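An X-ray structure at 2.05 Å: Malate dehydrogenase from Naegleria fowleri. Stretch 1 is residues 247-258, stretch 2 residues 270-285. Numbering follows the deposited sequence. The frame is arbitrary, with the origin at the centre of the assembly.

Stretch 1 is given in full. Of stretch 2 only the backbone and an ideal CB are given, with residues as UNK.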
# COMPACT_ATOMS: atom_id res chain seq x y z
N ALA A 247 -0.74 -9.22 19.97
CA ALA A 247 -0.97 -9.99 18.77
C ALA A 247 -2.13 -9.37 17.99
O ALA A 247 -2.99 -8.71 18.58
CB ALA A 247 -1.24 -11.46 19.12
N MET A 248 -2.14 -9.54 16.67
CA MET A 248 -3.08 -8.80 15.82
C MET A 248 -4.39 -9.55 15.59
O MET A 248 -4.40 -10.59 14.93
CB MET A 248 -2.46 -8.48 14.47
CG MET A 248 -3.30 -7.44 13.76
SD MET A 248 -2.60 -6.87 12.21
CE MET A 248 -2.89 -8.35 11.22
N THR A 249 -5.49 -8.98 16.07
CA THR A 249 -6.84 -9.40 15.68
C THR A 249 -7.56 -8.30 14.93
O THR A 249 -8.78 -8.39 14.71
CB THR A 249 -7.64 -9.82 16.90
OG1 THR A 249 -7.58 -8.76 17.87
CG2 THR A 249 -7.04 -11.07 17.50
N ARG A 250 -6.84 -7.24 14.58
CA ARG A 250 -7.45 -6.08 13.96
C ARG A 250 -8.07 -6.44 12.62
O ARG A 250 -9.01 -5.78 12.18
CB ARG A 250 -6.40 -4.98 13.78
CG ARG A 250 -6.93 -3.66 13.22
CD ARG A 250 -8.17 -3.22 13.99
NE ARG A 250 -8.61 -1.90 13.56
CZ ARG A 250 -8.16 -0.75 14.06
NH1 ARG A 250 -7.24 -0.76 15.02
NH2 ARG A 250 -8.61 0.40 13.57
N LEU A 251 -7.54 -7.47 11.95
CA LEU A 251 -8.11 -7.84 10.66
C LEU A 251 -9.44 -8.57 10.85
O LEU A 251 -10.40 -8.32 10.12
CB LEU A 251 -7.12 -8.69 9.85
CG LEU A 251 -7.70 -9.04 8.48
CD1 LEU A 251 -7.98 -7.78 7.66
CD2 LEU A 251 -6.87 -10.06 7.69
N ASP A 252 -9.51 -9.47 11.84
CA ASP A 252 -10.80 -10.04 12.22
C ASP A 252 -11.78 -8.92 12.54
O ASP A 252 -12.93 -8.91 12.07
CB ASP A 252 -10.65 -10.98 13.41
CG ASP A 252 -9.57 -12.05 13.21
OD1 ASP A 252 -9.57 -12.78 12.20
OD2 ASP A 252 -8.74 -12.22 14.13
N HIS A 253 -11.34 -7.96 13.35
CA HIS A 253 -12.16 -6.82 13.74
C HIS A 253 -12.69 -6.08 12.51
O HIS A 253 -13.90 -5.88 12.36
CB HIS A 253 -11.34 -5.90 14.63
CG HIS A 253 -12.06 -4.67 15.07
ND1 HIS A 253 -12.58 -4.53 16.34
CD2 HIS A 253 -12.34 -3.52 14.42
CE1 HIS A 253 -13.15 -3.35 16.46
NE2 HIS A 253 -13.02 -2.71 15.31
N ASP A 254 -11.79 -5.69 11.61
CA ASP A 254 -12.21 -4.96 10.43
C ASP A 254 -13.09 -5.81 9.52
O ASP A 254 -13.94 -5.26 8.79
CB ASP A 254 -10.98 -4.44 9.65
CG ASP A 254 -10.25 -3.32 10.40
OD1 ASP A 254 -10.84 -2.72 11.33
OD2 ASP A 254 -9.06 -3.07 10.07
N ARG A 255 -12.87 -7.12 9.48
CA ARG A 255 -13.74 -7.97 8.67
C ARG A 255 -15.15 -7.99 9.22
O ARG A 255 -16.12 -7.98 8.45
CB ARG A 255 -13.17 -9.38 8.58
CG ARG A 255 -11.96 -9.49 7.67
CD ARG A 255 -11.26 -10.81 7.87
NE ARG A 255 -10.36 -11.11 6.77
CZ ARG A 255 -9.46 -12.08 6.81
NH1 ARG A 255 -9.33 -12.83 7.91
NH2 ARG A 255 -8.68 -12.29 5.76
N GLY A 256 -15.29 -8.00 10.55
CA GLY A 256 -16.60 -7.89 11.15
C GLY A 256 -17.28 -6.59 10.80
O GLY A 256 -18.47 -6.56 10.44
N LEU A 257 -16.54 -5.47 10.90
CA LEU A 257 -17.09 -4.18 10.52
C LEU A 257 -17.58 -4.21 9.08
O LEU A 257 -18.61 -3.60 8.76
CB LEU A 257 -16.06 -3.07 10.70
CG LEU A 257 -15.52 -2.78 12.09
CD1 LEU A 257 -14.51 -1.66 12.00
CD2 LEU A 257 -16.65 -2.37 13.02
N ALA A 258 -16.86 -4.88 8.19
CA ALA A 258 -17.30 -4.89 6.80
C ALA A 258 -18.53 -5.76 6.63
O ALA A 258 -19.40 -5.43 5.80
CB ALA A 258 -16.19 -5.33 5.85
N UNK A 270 -20.70 4.68 10.82
CA UNK A 270 -21.95 4.52 11.56
C UNK A 270 -21.87 3.45 12.65
O UNK A 270 -22.71 3.44 13.57
CB UNK A 270 -23.08 4.17 10.59
N UNK A 271 -20.90 2.54 12.58
CA UNK A 271 -20.78 1.40 13.48
C UNK A 271 -19.92 1.76 14.68
O UNK A 271 -18.81 2.29 14.53
CB UNK A 271 -20.19 0.19 12.75
N UNK A 272 -20.40 1.42 15.88
CA UNK A 272 -19.66 1.68 17.11
C UNK A 272 -19.72 0.45 17.99
O UNK A 272 -20.62 -0.38 17.86
CB UNK A 272 -20.22 2.90 17.85
N UNK A 273 -18.72 0.31 18.86
CA UNK A 273 -18.72 -0.68 19.93
C UNK A 273 -18.80 -2.11 19.39
O UNK A 273 -19.72 -2.88 19.69
CB UNK A 273 -19.89 -0.42 20.88
N UNK A 274 -17.81 -2.45 18.56
CA UNK A 274 -17.61 -3.81 18.07
C UNK A 274 -16.28 -4.34 18.58
O UNK A 274 -15.33 -3.57 18.78
CB UNK A 274 -17.66 -3.86 16.54
N UNK A 275 -16.19 -5.66 18.79
CA UNK A 275 -14.96 -6.24 19.30
C UNK A 275 -14.86 -7.72 18.95
O UNK A 275 -15.87 -8.41 18.80
CB UNK A 275 -14.87 -6.05 20.82
N UNK A 276 -13.62 -8.19 18.85
CA UNK A 276 -13.28 -9.61 18.70
C UNK A 276 -12.71 -10.09 20.04
O UNK A 276 -11.80 -9.47 20.58
CB UNK A 276 -12.28 -9.83 17.56
N UNK A 277 -13.25 -11.19 20.57
CA UNK A 277 -12.70 -11.82 21.78
C UNK A 277 -11.94 -13.09 21.43
O UNK A 277 -12.33 -13.84 20.53
CB UNK A 277 -13.82 -12.14 22.78
N UNK A 278 -10.87 -13.36 22.17
CA UNK A 278 -10.26 -14.68 22.11
C UNK A 278 -9.02 -14.83 21.24
O UNK A 278 -8.18 -13.93 21.16
CB UNK A 278 -11.31 -15.68 21.62
N UNK A 279 -8.91 -15.97 20.58
CA UNK A 279 -7.75 -16.35 19.78
C UNK A 279 -7.89 -15.82 18.36
O UNK A 279 -8.99 -15.79 17.80
CB UNK A 279 -7.58 -17.87 19.77
N UNK A 280 -6.76 -15.44 17.74
CA UNK A 280 -6.78 -15.12 16.31
C UNK A 280 -6.88 -16.45 15.55
O UNK A 280 -5.91 -17.00 15.04
CB UNK A 280 -5.54 -14.33 15.89
N UNK A 281 -8.11 -16.97 15.47
CA UNK A 281 -8.34 -18.29 14.91
C UNK A 281 -9.83 -18.45 14.67
O UNK A 281 -10.62 -17.54 14.94
CB UNK A 281 -7.81 -19.39 15.83
N UNK A 282 -10.21 -19.63 14.20
CA UNK A 282 -11.62 -19.88 13.95
C UNK A 282 -12.46 -19.97 15.22
O UNK A 282 -13.69 -19.98 15.11
CB UNK A 282 -11.77 -21.17 13.15
N UNK A 283 -11.86 -20.03 16.41
CA UNK A 283 -12.64 -20.00 17.64
C UNK A 283 -12.89 -18.59 18.14
O UNK A 283 -13.51 -18.42 19.20
CB UNK A 283 -11.93 -20.81 18.73
N UNK A 284 -12.43 -17.58 17.42
CA UNK A 284 -12.65 -16.21 17.83
C UNK A 284 -14.13 -15.96 18.02
O UNK A 284 -14.99 -16.62 17.42
CB UNK A 284 -12.06 -15.23 16.81
N UNK A 285 -14.44 -15.00 18.87
CA UNK A 285 -15.83 -14.61 19.06
C UNK A 285 -16.02 -13.18 18.60
O UNK A 285 -15.68 -12.25 19.34
CB UNK A 285 -16.25 -14.77 20.52

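Position 270, out of reach, is Asp270. At 271 the CA-to-CB bond points toward the helix, with Leu257 CD2 4.4 Å from the ideal CB, so an aliphatic side chain of moderate size would suit. The residue is Ile271, whose CG2 lies 3.9 Å from Leu257 CD2 while its CD1 reaches to 3.5 Å from Leu257 O. Positions 272 and 273 point away and could hold many side chains, although the positive phi of 273 (61°) is unusual outside glycine and asparagine; they are Ser272 and Arg273.

At 274 the CB again points toward the helix, 4.0 Å from Leu257 CD2 and 4.5 Å from His253 CE1. Gly256 has no side chain and leaves room farther along, so a long apolar or aromatic group would fit. Phe274 takes the space with chi1 t: its CZ comes 3.8 Å from Gly256 CA, where a CB on 256 would clash, and its CD2 packs 3.9 Å from Leu257 CD2. The edge of the ring is directed at the face of His253.

Position 275 turns away and asks little of stretch 1; it is Ala275. At 276 the CB points toward the first helical turn, 4.6 Å from Asp252 CB and 4.7 Å from Thr249 CB. Valine, leucine or isoleucine would all be reasonable. Ile276 is found, its CG1 3.5 Å from His253 N and 4.0 Å from Asp252 CB. Position 277 points away and is Trp277. At 278, phi/psi of 100/-143° would jam a CB against the preceding carbonyl O, which calls for glycine: Gly278. Position 279 points away and is Asn279.

Position 280 faces an acidic site: its ideal CB is 4.2 Å from Asp252 OD2 and 4.0 Å from Met248 O. A donor is expected, from histidine, asparagine, glutamine or a basic residue. His280 donates from ND1 to Asp252 OD2 (2.7 Å, 158°), the carboxylate lying at the ring edge, while Met248 O sits over one face, 3.6 Å from His280 CG.

Positions 281, 282 and 283, in a type I turn that runs to 284, leave stretch 1 untouched; they are Ser281, Ala282 and Thr283, with Thr283 N donating to Ser281 OG (3.2 Å). At 284 the CB points toward Asp252, 5.2 Å from its OD2, favouring a longer donor. Gln284 NE2 gives Asp252 OD1 a weak hydrogen bond (3.3 Å) and also donates to Ser281 O (3.0 Å). Position 285 is out of reach and is Tyr285.

Stretch 2 270-285: DISRFAIWGNHSATQY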
# COMPACT_ATOMS: atom_id res chain seq x y z
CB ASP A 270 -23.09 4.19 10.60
CG ASP A 270 -23.36 5.30 9.58
OD1 ASP A 270 -23.19 6.49 9.92
OD2 ASP A 270 -23.74 4.97 8.44
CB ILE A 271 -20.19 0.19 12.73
CG1 ILE A 271 -20.96 -0.04 11.44
CG2 ILE A 271 -20.23 -1.06 13.59
CD1 ILE A 271 -20.34 -1.11 10.56
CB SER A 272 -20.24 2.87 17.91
OG SER A 272 -19.90 4.11 17.33
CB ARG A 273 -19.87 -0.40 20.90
CG ARG A 273 -19.78 0.97 21.53
CD ARG A 273 -21.15 1.41 22.02
NE ARG A 273 -21.66 0.49 23.03
CZ ARG A 273 -21.54 0.69 24.34
NH1 ARG A 273 -20.92 1.78 24.77
NH2 ARG A 273 -22.04 -0.18 25.21
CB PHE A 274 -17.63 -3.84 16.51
CG PHE A 274 -17.41 -5.21 15.94
CD1 PHE A 274 -18.38 -6.20 16.12
CD2 PHE A 274 -16.26 -5.52 15.25
CE1 PHE A 274 -18.19 -7.48 15.61
CE2 PHE A 274 -16.06 -6.77 14.73
CZ PHE A 274 -17.02 -7.76 14.91
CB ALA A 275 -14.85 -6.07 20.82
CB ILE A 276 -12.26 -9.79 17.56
CG1 ILE A 276 -12.81 -9.17 16.26
CG2 ILE A 276 -11.85 -11.23 17.38
CD1 ILE A 276 -14.02 -9.88 15.68
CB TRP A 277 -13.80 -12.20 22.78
CG TRP A 277 -14.66 -11.08 23.32
CD1 TRP A 277 -15.75 -10.53 22.70
CD2 TRP A 277 -14.56 -10.45 24.60
NE1 TRP A 277 -16.29 -9.55 23.49
CE2 TRP A 277 -15.59 -9.49 24.67
CE3 TRP A 277 -13.69 -10.59 25.68
CZ2 TRP A 277 -15.77 -8.68 25.78
CZ3 TRP A 277 -13.87 -9.78 26.78
CH2 TRP A 277 -14.90 -8.83 26.82
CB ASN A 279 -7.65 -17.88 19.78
CG ASN A 279 -6.30 -18.39 19.41
OD1 ASN A 279 -5.37 -17.62 19.26
ND2 ASN A 279 -6.17 -19.70 19.26
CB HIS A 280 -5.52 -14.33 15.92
CG HIS A 280 -5.40 -14.06 14.45
ND1 HIS A 280 -6.38 -13.42 13.72
CD2 HIS A 280 -4.40 -14.34 13.58
CE1 HIS A 280 -6.00 -13.32 12.46
NE2 HIS A 280 -4.80 -13.87 12.35
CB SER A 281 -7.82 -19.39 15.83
OG SER A 281 -8.74 -19.56 16.89
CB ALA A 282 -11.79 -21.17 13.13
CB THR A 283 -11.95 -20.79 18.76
OG1 THR A 283 -10.85 -20.02 19.28
CG2 THR A 283 -11.46 -22.14 18.25
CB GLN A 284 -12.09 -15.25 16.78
CG GLN A 284 -12.90 -15.28 15.51
CD GLN A 284 -12.28 -14.43 14.42
OE1 GLN A 284 -12.59 -13.25 14.30
NE2 GLN A 284 -11.46 -15.06 13.58
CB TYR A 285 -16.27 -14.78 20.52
CG TYR A 285 -17.66 -14.26 20.74
CD1 TYR A 285 -18.70 -14.57 19.86
CD2 TYR A 285 -17.94 -13.43 21.81
CE1 TYR A 285 -19.96 -14.07 20.05
CE2 TYR A 285 -19.20 -12.93 22.01
CZ TYR A 285 -20.21 -13.25 21.13
OH TYR A 285 -21.46 -12.75 21.35
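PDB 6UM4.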